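Local coordinates for De novo designed switch protein caging a hemagglutinin binder (sCageHA267_1S) (PDB 7CBC) that is a designed switch that cages a hemagglutinin binder beside a long helical bundle, probably keeping it masked until the switch is opened, at residues K14-R17 / L18-L22; A206-Q209 / L210-N214; A251-R254 / S255-S259. One frame throughout, in Å; residues are numbered along the deposited sequence.

Contact 1: K14-R17 / L18-L22; sequences KLQR and LNIRL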
ATOM      1  N   LYS A  14       9.059   7.577 -11.525  1.00 26.03           N
ATOM      2  CA  LYS A  14       9.607   6.233 -11.357  1.00 32.85           C
ATOM      3  C   LYS A  14       9.423   5.726  -9.931  1.00 29.10           C
ATOM      4  O   LYS A  14       9.131   4.543  -9.713  1.00 28.53           O
ATOM      5  CB  LYS A  14      11.083   6.216 -11.746  1.00 32.54           C
ATOM      6  CG  LYS A  14      11.290   6.215 -13.250  1.00 36.07           C
ATOM      7  CD  LYS A  14      12.385   5.259 -13.671  1.00 41.28           C
ATOM      8  CE  LYS A  14      13.722   5.964 -13.765  1.00 43.17           C
ATOM      9  NZ  LYS A  14      14.647   5.232 -14.694  1.00 52.81           N
ATOM     10  N   LEU A  15       9.614   6.603  -8.944  1.00 28.95           N
ATOM     11  CA  LEU A  15       9.374   6.211  -7.564  1.00 27.53           C
ATOM     12  C   LEU A  15       7.903   5.929  -7.314  1.00 31.65           C
ATOM     13  O   LEU A  15       7.565   5.039  -6.514  1.00 27.55           O
ATOM     14  CB  LEU A  15       9.881   7.294  -6.623  1.00 25.50           C
ATOM     15  CG  LEU A  15      11.408   7.373  -6.507  1.00 27.80           C
ATOM     16  CD1 LEU A  15      11.746   8.337  -5.410  1.00 25.43           C
ATOM     17  CD2 LEU A  15      12.035   6.010  -6.229  1.00 27.93           C
ATOM     18  N   GLN A  16       7.008   6.662  -7.988  1.00 25.05           N
ATOM     19  CA  GLN A  16       5.591   6.374  -7.818  1.00 28.34           C
ATOM     20  C   GLN A  16       5.234   5.016  -8.413  1.00 28.48           C
ATOM     21  O   GLN A  16       4.502   4.240  -7.791  1.00 25.09           O
ATOM     22  CB  GLN A  16       4.734   7.479  -8.427  1.00 27.69           C
ATOM     23  CG  GLN A  16       3.252   7.170  -8.328  1.00 29.93           C
ATOM     24  CD  GLN A  16       2.366   8.387  -8.487  1.00 26.90           C
ATOM     25  OE1 GLN A  16       1.933   8.712  -9.594  1.00 28.25           O
ATOM     26  NE2 GLN A  16       2.071   9.058  -7.375  1.00 27.18           N
ATOM     27  N   ARG A  17       5.758   4.699  -9.599  1.00 27.22           N
ATOM     28  CA  ARG A  17       5.518   3.376 -10.175  1.00 29.85           C
ATOM     29  C   ARG A  17       5.957   2.283  -9.212  1.00 29.61           C
ATOM     30  O   ARG A  17       5.225   1.314  -8.961  1.00 30.04           O
ATOM     31  CB  ARG A  17       6.258   3.245 -11.510  1.00 32.43           C
ATOM     32  CG  ARG A  17       6.018   1.922 -12.257  1.00 34.82           C
ATOM     33  CD  ARG A  17       4.537   1.541 -12.313  1.00 35.68           C
ATOM     34  NE  ARG A  17       3.710   2.479 -13.070  1.00 34.13           N
ATOM     35  CZ  ARG A  17       2.389   2.376 -13.185  1.00 37.13           C
ATOM     36  NH1 ARG A  17       1.756   1.367 -12.599  1.00 34.41           N
ATOM     37  NH2 ARG A  17       1.701   3.276 -13.880  1.00 34.34           N
ATOM     38  N   LEU A  18       7.159   2.433  -8.660  1.00 25.26           N
ATOM     39  CA  LEU A  18       7.670   1.485  -7.687  1.00 29.89           C
ATOM     40  C   LEU A  18       6.682   1.274  -6.547  1.00 27.91           C
ATOM     41  O   LEU A  18       6.403   0.136  -6.153  1.00 26.28           O
ATOM     42  CB  LEU A  18       9.000   1.998  -7.151  1.00 24.33           C
ATOM     43  CG  LEU A  18       9.633   1.107  -6.089  1.00 31.65           C
ATOM     44  CD1 LEU A  18      11.101   1.009  -6.439  1.00 39.64           C
ATOM     45  CD2 LEU A  18       9.449   1.676  -4.684  1.00 27.78           C
ATOM     46  N   ASN A  19       6.151   2.373  -6.002  1.00 27.91           N
ATOM     47  CA  ASN A  19       5.209   2.296  -4.896  1.00 23.95           C
ATOM     48  C   ASN A  19       3.920   1.620  -5.315  1.00 25.49           C
ATOM     49  O   ASN A  19       3.387   0.787  -4.573  1.00 27.81           O
ATOM     50  CB  ASN A  19       4.937   3.695  -4.357  1.00 21.96           C
ATOM     51  CG  ASN A  19       6.157   4.301  -3.715  1.00 27.75           C
ATOM     52  OD1 ASN A  19       6.978   3.586  -3.121  1.00 25.23           O
ATOM     53  ND2 ASN A  19       6.287   5.624  -3.811  1.00 23.64           N
ATOM     54  N   ILE A  20       3.428   1.932  -6.516  1.00 23.77           N
ATOM     55  CA  ILE A  20       2.255   1.240  -7.046  1.00 27.62           C
ATOM     56  C   ILE A  20       2.494  -0.265  -7.089  1.00 29.77           C
ATOM     57  O   ILE A  20       1.650  -1.065  -6.655  1.00 27.27           O
ATOM     58  CB  ILE A  20       1.895   1.781  -8.438  1.00 26.29           C
ATOM     59  CG1 ILE A  20       1.391   3.220  -8.329  1.00 25.27           C
ATOM     60  CG2 ILE A  20       0.854   0.864  -9.098  1.00 27.32           C
ATOM     61  CD1 ILE A  20       1.283   3.897  -9.643  1.00 30.93           C
ATOM     62  N   ARG A  21       3.638  -0.678  -7.638  1.00 24.33           N
ATOM     63  CA  ARG A  21       3.925  -2.108  -7.733  1.00 30.69           C
ATOM     64  C   ARG A  21       4.005  -2.757  -6.355  1.00 26.35           C
ATOM     65  O   ARG A  21       3.533  -3.881  -6.162  1.00 31.08           O
ATOM     66  CB  ARG A  21       5.222  -2.326  -8.498  1.00 28.54           C
ATOM     67  CG  ARG A  21       5.047  -2.297 -10.000  1.00 35.50           C
ATOM     68  CD  ARG A  21       6.400  -2.229 -10.684  1.00 35.31           C
ATOM     69  NE  ARG A  21       6.260  -2.143 -12.134  1.00 40.49           N
ATOM     70  CZ  ARG A  21       7.219  -1.728 -12.954  1.00 39.66           C
ATOM     71  NH1 ARG A  21       8.392  -1.359 -12.464  1.00 38.49           N
ATOM     72  NH2 ARG A  21       7.002  -1.682 -14.263  1.00 38.75           N
ATOM     73  N   LEU A  22       4.633  -2.074  -5.398  1.00 27.19           N
ATOM     74  CA  LEU A  22       4.732  -2.571  -4.035  1.00 26.52           C
ATOM     75  C   LEU A  22       3.356  -2.705  -3.390  1.00 28.51           C
ATOM     76  O   LEU A  22       3.067  -3.712  -2.717  1.00 24.52           O
ATOM     77  CB  LEU A  22       5.632  -1.631  -3.224  1.00 20.40           C
ATOM     78  CG  LEU A  22       5.751  -1.851  -1.719  1.00 24.18           C
ATOM     79  CD1 LEU A  22       6.195  -3.276  -1.450  1.00 24.87           C
ATOM     80  CD2 LEU A  22       6.725  -0.848  -1.102  1.00 16.98           C
TER
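Helix 3-46, the first helix of the six-helix bundle, carries Arg17 one turn before Ile20 and Arg21, and Arg17 meets each of them. Arg17 CG lies opposite the backbone N (chi1 -177°), and the chain then bends at chi2 and chi3. The two bends bring its guanidinium across Ile20. Ile20 CD1 lies 3.9 Å above the Arg17 guanidinium plane, toward the rim. Arg17 NH1 is also 3.7 Å from Ile20 CG2, so both branches of the isoleucine touch the group. Ile20 CD1 also meets Gln16, 4.0 Å from Gln16 CG. Arg21 meets the aliphatic part of Arg17 instead. Arg17 CG sits over the centre of the Arg21 guanidinium, 3.9 Å from Arg21 CZ. The two guanidinium planes are turned 51° apart, and Arg17 NE stays 5.4 Å from Arg21 NE. The like charges therefore do not meet; the contact is made by aliphatic carbon. Arg17 NE bonds to the carbonyl of Ala299, in the C-terminal part that is probably the caged binder, and this probably fixes the turn of its head. An alanine here would lose that bond, and is likely to leave the Ala299 carbonyl without this donor and to strip cover from one side of Ile20 and a face of the Arg21 guanidinium. Asn19 points into the bundle. Asn19 ND2 is 3.0 Å from Leu15 O, but the angle is too poor for a bond. The amide is satisfied across the core instead, by Gln112 and Asn214. The backbone beneath follows the regular i to i+4 pattern, as in Ile20 N to Gln16 O at 2.8 Å. Leucine and asparagine face the neighbouring helices while Arg21 is exposed, a division typical of an amphipathic helix in a designed bundle with a buried polar network.

Contact 2: A206-Q209 / L210-N214; sequences AHAQ and LQRLN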
ATOM      1  N   ALA A 206       3.981  19.638  -7.987  1.00 21.85           N
ATOM      2  CA  ALA A 206       3.864  18.344  -8.663  1.00 23.85           C
ATOM      3  C   ALA A 206       4.270  17.199  -7.743  1.00 30.57           C
ATOM      4  O   ALA A 206       3.625  16.139  -7.729  1.00 25.95           O
ATOM      5  CB  ALA A 206       4.718  18.325  -9.928  1.00 27.13           C
ATOM      6  N   HIS A 207       5.340  17.386  -6.969  1.00 24.68           N
ATOM      7  CA  HIS A 207       5.709  16.377  -5.984  1.00 28.15           C
ATOM      8  C   HIS A 207       4.564  16.108  -5.021  1.00 28.84           C
ATOM      9  O   HIS A 207       4.267  14.951  -4.708  1.00 27.88           O
ATOM     10  CB  HIS A 207       6.957  16.815  -5.226  1.00 26.33           C
ATOM     11  CG  HIS A 207       7.143  16.110  -3.923  1.00 29.29           C
ATOM     12  ND1 HIS A 207       7.690  14.847  -3.829  1.00 32.19           N
ATOM     13  CD2 HIS A 207       6.833  16.482  -2.657  1.00 31.50           C
ATOM     14  CE1 HIS A 207       7.724  14.478  -2.560  1.00 33.44           C
ATOM     15  NE2 HIS A 207       7.208  15.453  -1.829  1.00 32.04           N
ATOM     16  N   ALA A 208       3.920  17.168  -4.520  1.00 25.23           N
ATOM     17  CA  ALA A 208       2.854  16.983  -3.541  1.00 26.98           C
ATOM     18  C   ALA A 208       1.691  16.202  -4.131  1.00 34.51           C
ATOM     19  O   ALA A 208       1.057  15.391  -3.440  1.00 29.79           O
ATOM     20  CB  ALA A 208       2.371  18.330  -3.013  1.00 29.30           C
ATOM     21  N   GLN A 209       1.395  16.437  -5.409  1.00 29.18           N
ATOM     22  CA  GLN A 209       0.340  15.685  -6.074  1.00 29.83           C
ATOM     23  C   GLN A 209       0.686  14.197  -6.152  1.00 33.95           C
ATOM     24  O   GLN A 209      -0.152  13.332  -5.853  1.00 31.42           O
ATOM     25  CB  GLN A 209       0.113  16.283  -7.460  1.00 30.95           C
ATOM     26  CG  GLN A 209      -1.264  16.087  -8.023  1.00 39.34           C
ATOM     27  CD  GLN A 209      -1.460  16.854  -9.319  1.00 36.90           C
ATOM     28  OE1 GLN A 209      -0.665  17.732  -9.668  1.00 42.38           O
ATOM     29  NE2 GLN A 209      -2.513  16.509 -10.050  1.00 41.54           N
ATOM     30  N   LEU A 210       1.926  13.875  -6.532  1.00 29.12           N
ATOM     31  CA  LEU A 210       2.326  12.471  -6.619  1.00 28.09           C
ATOM     32  C   LEU A 210       2.373  11.817  -5.243  1.00 28.57           C
ATOM     33  O   LEU A 210       1.919  10.676  -5.075  1.00 28.81           O
ATOM     34  CB  LEU A 210       3.681  12.362  -7.308  1.00 30.10           C
ATOM     35  CG  LEU A 210       3.675  12.871  -8.743  1.00 28.73           C
ATOM     36  CD1 LEU A 210       5.083  13.129  -9.212  1.00 25.53           C
ATOM     37  CD2 LEU A 210       2.984  11.863  -9.645  1.00 29.62           C
ATOM     38  N   GLN A 211       2.896  12.529  -4.240  1.00 24.52           N
ATOM     39  CA  GLN A 211       2.920  11.978  -2.891  1.00 24.16           C
ATOM     40  C   GLN A 211       1.518  11.700  -2.372  1.00 30.27           C
ATOM     41  O   GLN A 211       1.318  10.787  -1.551  1.00 27.45           O
ATOM     42  CB  GLN A 211       3.670  12.927  -1.964  1.00 22.30           C
ATOM     43  CG  GLN A 211       3.832  12.447  -0.539  1.00 27.05           C
ATOM     44  CD  GLN A 211       4.382  11.016  -0.407  1.00 26.45           C
ATOM     45  OE1 GLN A 211       4.824  10.384  -1.381  1.00 23.59           O
ATOM     46  NE2 GLN A 211       4.400  10.524   0.825  1.00 26.22           N
ATOM     47  N   ARG A 212       0.535  12.467  -2.843  1.00 27.47           N
ATOM     48  CA  ARG A 212      -0.856  12.225  -2.468  1.00 29.89           C
ATOM     49  C   ARG A 212      -1.309  10.840  -2.913  1.00 27.46           C
ATOM     50  O   ARG A 212      -2.024  10.144  -2.179  1.00 30.06           O
ATOM     51  CB  ARG A 212      -1.743  13.315  -3.086  1.00 31.78           C
ATOM     52  CG  ARG A 212      -2.986  13.721  -2.305  1.00 40.49           C
ATOM     53  CD  ARG A 212      -3.743  14.855  -3.042  1.00 47.47           C
ATOM     54  NE  ARG A 212      -3.033  16.135  -2.974  1.00 44.79           N
ATOM     55  CZ  ARG A 212      -2.674  16.875  -4.022  1.00 45.97           C
ATOM     56  NH1 ARG A 212      -2.968  16.485  -5.261  1.00 44.30           N
ATOM     57  NH2 ARG A 212      -2.027  18.018  -3.825  1.00 41.65           N
ATOM     58  N   LEU A 213      -0.899  10.418  -4.112  1.00 27.02           N
ATOM     59  CA  LEU A 213      -1.268   9.094  -4.601  1.00 27.84           C
ATOM     60  C   LEU A 213      -0.490   8.003  -3.877  1.00 28.72           C
ATOM     61  O   LEU A 213      -1.047   6.948  -3.570  1.00 28.13           O
ATOM     62  CB  LEU A 213      -1.055   8.997  -6.117  1.00 28.51           C
ATOM     63  CG  LEU A 213      -1.593   7.754  -6.861  1.00 32.44           C
ATOM     64  CD1 LEU A 213      -1.867   8.061  -8.318  1.00 35.88           C
ATOM     65  CD2 LEU A 213      -0.633   6.568  -6.783  1.00 32.17           C
ATOM     66  N   ASN A 214       0.802   8.225  -3.623  1.00 29.38           N
ATOM     67  CA  ASN A 214       1.572   7.276  -2.821  1.00 28.13           C
ATOM     68  C   ASN A 214       0.906   7.034  -1.470  1.00 28.88           C
ATOM     69  O   ASN A 214       0.872   5.902  -0.979  1.00 25.45           O
ATOM     70  CB  ASN A 214       2.998   7.794  -2.598  1.00 25.18           C
ATOM     71  CG  ASN A 214       3.809   7.921  -3.890  1.00 28.89           C
ATOM     72  OD1 ASN A 214       3.682   7.104  -4.799  1.00 26.79           O
ATOM     73  ND2 ASN A 214       4.664   8.962  -3.967  1.00 24.18           N
TER
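The Arg212 guanidinium lies with one face over the preceding turn. Ala208 O is 3.9 Å above its plane, toward the rim, and Gln209 CA lies over the same face. Arg212 NH1 comes closest to the glutamine side chain, 3.3 Å from Gln209 CG. A bend at chi3 (-72°) folds the arginine back onto this turn. The Gln209 amide and the guanidinium are inclined by 33°. The His207 ring meets Gln211 at a slant, with His207 NE2 4.3 Å from Gln211 CB. An ethanol molecule lies near the histidine, probably from the crystallisation liquor.

All of this belongs to helix 195-239 of the six-helix bundle, and its inner face holds a polar network. Asn214 ND2 gives a hydrogen bond of 3.0 Å to Gln211 OE1, nearly straight at 163°, with the acceptor in the Asn214 amide plane. Gln211 NE2 bonds in turn to Asn115 and Ser178, so its OE1 is held within the helix and its NE2 by two neighbouring helices.

Leu210 is buried on another side, against helix 3-46 and Ile281 of helix 274-284. Leu210 CG packs 3.4 Å from Ala206 O. Backbone bonds run from i+4 to i. Arg212 N reaches Ala208 O at 3.0 Å and makes a weak second bond to Gln209 O. Leu213 N to Gln209 O is also weak, at 3.5 Å.

Contact 3: A251-R254 / S255-S259; sequences AIAR and SKRES
Arg257 lies back over Arg254, and its flat head rests on the backbone of that residue. Arg254 CA is 3.3 Å from one face of the Arg257 guanidinium, offset toward the rim. Arg257 NH2 is 3.3 Å from Arg254 CA and 3.4 Å from Arg254 CB. A bend at chi3 (-48°) turns the head back along the helix. Lower down the same chain, Arg257 CG is 3.5 Å from Ala253 O. The two side chains cross at a slant, and their guanidinium planes end 49° apart. Arg254 NE and Arg257 NH2 are 5.6 Å from each other, so the charged heads do not meet. Both arginines also touch a crystal neighbour, which may influence their poses.

Two serines lie on the buried side. Ser255 OG is carried next to its own backbone N at chi1 (-85°) and leans over the preceding turn. Ser255 OG makes a weak bond of 3.4 Å to Ala251 O, the carbonyl that also accepts from Ser255 N. Ser259 copies this one turn later with a better bond, Ser259 OG to Ser255 O at 3.1 Å. Ser259 N reaches the same oxygen from the opposite face of the carbonyl plane. Gln34 of helix 3-46 adds a bond to Ser259 OG. Ile252 packs on Leu235, Val41 and Tyr42, while Lys256 lies against Glu35 and Leu38. Glu258 forms a salt bridge with Arg261, so its charge is paired along its own helix.

The chemistry is mixed. The serine hydroxyls bond back to carbonyls of their own helix, Ser255 weakly, and Ser259 also reaches helix 3-46 through Gln34. Ile252 gives apolar packing to two neighbouring helices, while the arginine charges are kept apart.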
ATOM      1  N   ALA A 251     -21.844 -19.685   5.698  1.00 53.30           N
ATOM      2  CA  ALA A 251     -21.400 -18.381   6.184  1.00 52.55           C
ATOM      3  C   ALA A 251     -19.950 -18.119   5.800  1.00 53.50           C
ATOM      4  O   ALA A 251     -19.545 -16.962   5.632  1.00 51.66           O
ATOM      5  CB  ALA A 251     -21.570 -18.289   7.701  1.00 50.89           C
ATOM      6  N   ILE A 252     -19.157 -19.182   5.664  1.00 51.46           N
ATOM      7  CA  ILE A 252     -17.800 -19.050   5.154  1.00 45.44           C
ATOM      8  C   ILE A 252     -17.823 -18.758   3.661  1.00 51.52           C
ATOM      9  O   ILE A 252     -17.102 -17.879   3.172  1.00 49.32           O
ATOM     10  CB  ILE A 252     -16.993 -20.320   5.466  1.00 52.03           C
ATOM     11  CG1 ILE A 252     -16.784 -20.462   6.974  1.00 49.16           C
ATOM     12  CG2 ILE A 252     -15.681 -20.317   4.709  1.00 48.94           C
ATOM     13  CD1 ILE A 252     -16.372 -21.846   7.393  1.00 52.84           C
ATOM     14  N   ALA A 253     -18.648 -19.494   2.911  1.00 49.06           N
ATOM     15  CA  ALA A 253     -18.787 -19.211   1.486  1.00 50.30           C
ATOM     16  C   ALA A 253     -19.185 -17.755   1.252  1.00 48.77           C
ATOM     17  O   ALA A 253     -18.647 -17.088   0.360  1.00 48.17           O
ATOM     18  CB  ALA A 253     -19.805 -20.161   0.863  1.00 50.27           C
ATOM     19  N   ARG A 254     -20.116 -17.245   2.062  1.00 46.92           N
ATOM     20  CA  ARG A 254     -20.512 -15.844   1.988  1.00 44.32           C
ATOM     21  C   ARG A 254     -19.346 -14.925   2.338  1.00 48.95           C
ATOM     22  O   ARG A 254     -19.161 -13.874   1.710  1.00 47.17           O
ATOM     23  CB  ARG A 254     -21.704 -15.614   2.924  1.00 50.84           C
ATOM     24  CG  ARG A 254     -22.182 -14.176   3.108  1.00 50.30           C
ATOM     25  CD  ARG A 254     -23.564 -14.136   3.816  1.00 54.75           C
ATOM     26  NE  ARG A 254     -23.504 -14.202   5.282  1.00 48.31           N
ATOM     27  CZ  ARG A 254     -23.880 -15.255   6.007  1.00 56.92           C
ATOM     28  NH1 ARG A 254     -24.337 -16.348   5.406  1.00 59.71           N
ATOM     29  NH2 ARG A 254     -23.805 -15.223   7.339  1.00 50.54           N
ATOM     30  N   SER A 255     -18.540 -15.311   3.332  1.00 48.65           N
ATOM     31  CA  SER A 255     -17.378 -14.512   3.699  1.00 46.97           C
ATOM     32  C   SER A 255     -16.293 -14.564   2.634  1.00 46.53           C
ATOM     33  O   SER A 255     -15.572 -13.578   2.445  1.00 45.18           O
ATOM     34  CB  SER A 255     -16.819 -14.973   5.044  1.00 45.74           C
ATOM     35  OG  SER A 255     -17.505 -14.344   6.108  1.00 48.05           O
ATOM     36  N   LYS A 256     -16.152 -15.689   1.929  1.00 43.92           N
ATOM     37  CA  LYS A 256     -15.198 -15.721   0.825  1.00 44.48           C
ATOM     38  C   LYS A 256     -15.630 -14.783  -0.301  1.00 49.02           C
ATOM     39  O   LYS A 256     -14.798 -14.071  -0.881  1.00 48.67           O
ATOM     40  CB  LYS A 256     -15.021 -17.152   0.321  1.00 47.10           C
ATOM     41  CG  LYS A 256     -13.738 -17.376  -0.461  1.00 49.37           C
ATOM     42  CD  LYS A 256     -13.431 -18.857  -0.661  1.00 47.06           C
ATOM     43  CE  LYS A 256     -12.038 -19.040  -1.270  1.00 51.60           C
ATOM     44  NZ  LYS A 256     -10.950 -19.019  -0.239  1.00 47.14           N
ATOM     45  N   ARG A 257     -16.933 -14.732  -0.598  1.00 50.69           N
ATOM     46  CA  ARG A 257     -17.416 -13.848  -1.657  1.00 48.26           C
ATOM     47  C   ARG A 257     -17.161 -12.383  -1.325  1.00 45.12           C
ATOM     48  O   ARG A 257     -16.756 -11.606  -2.199  1.00 44.34           O
ATOM     49  CB  ARG A 257     -18.908 -14.071  -1.906  1.00 51.31           C
ATOM     50  CG  ARG A 257     -19.256 -15.362  -2.634  1.00 52.90           C
ATOM     51  CD  ARG A 257     -20.722 -15.359  -3.056  1.00 54.28           C
ATOM     52  NE  ARG A 257     -21.626 -14.974  -1.969  1.00 48.35           N
ATOM     53  CZ  ARG A 257     -22.208 -15.829  -1.133  1.00 52.63           C
ATOM     54  NH1 ARG A 257     -21.972 -17.133  -1.241  1.00 48.42           N
ATOM     55  NH2 ARG A 257     -23.021 -15.378  -0.182  1.00 49.60           N
ATOM     56  N   GLU A 258     -17.400 -11.980  -0.071  1.00 42.83           N
ATOM     57  CA  GLU A 258     -17.220 -10.573   0.281  1.00 47.29           C
ATOM     58  C   GLU A 258     -15.742 -10.215   0.390  1.00 42.95           C
ATOM     59  O   GLU A 258     -15.344  -9.101   0.029  1.00 41.71           O
ATOM     60  CB  GLU A 258     -17.957 -10.246   1.581  1.00 46.12           C
ATOM     61  CG  GLU A 258     -18.026  -8.739   1.925  1.00 42.93           C
ATOM     62  CD  GLU A 258     -18.867  -7.915   0.944  1.00 45.28           C
ATOM     63  OE1 GLU A 258     -18.642  -6.687   0.852  1.00 45.82           O
ATOM     64  OE2 GLU A 258     -19.752  -8.490   0.267  1.00 45.51           O
ATOM     65  N   SER A 259     -14.913 -11.142   0.880  1.00 43.77           N
ATOM     66  CA  SER A 259     -13.468 -10.928   0.858  1.00 41.58           C
ATOM     67  C   SER A 259     -12.975 -10.647  -0.555  1.00 41.62           C
ATOM     68  O   SER A 259     -12.132  -9.765  -0.763  1.00 40.75           O
ATOM     69  CB  SER A 259     -12.736 -12.140   1.440  1.00 40.83           C
ATOM     70  OG  SER A 259     -12.863 -12.180   2.847  1.00 38.90           O
TER

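In the fold
Contacts 1 and 2 lie side by side on helices 3-46 and 195-239, with centres 12 Å apart. They touch directly. Asn19 ND2 and Asn214 OD1, 3.2 Å apart, probably form a hydrogen bond, and Gln16 packs on Leu210 and Leu213. Both contacts also meet helix 274-284 of the C-terminal part, probably the caged binder, which the Cys275-Cys301 disulfide ties together. Contact 3 sits far along the bundle on helix 245-268, which follows helix 195-239 in the chain. Its centre is 31 Å from that of contact 1 and 35 Å from that of contact 2. The nearest atoms are about 16 and 20 Å away. Contact 3 therefore touches neither, and it lies across the chain's centre from contact 2.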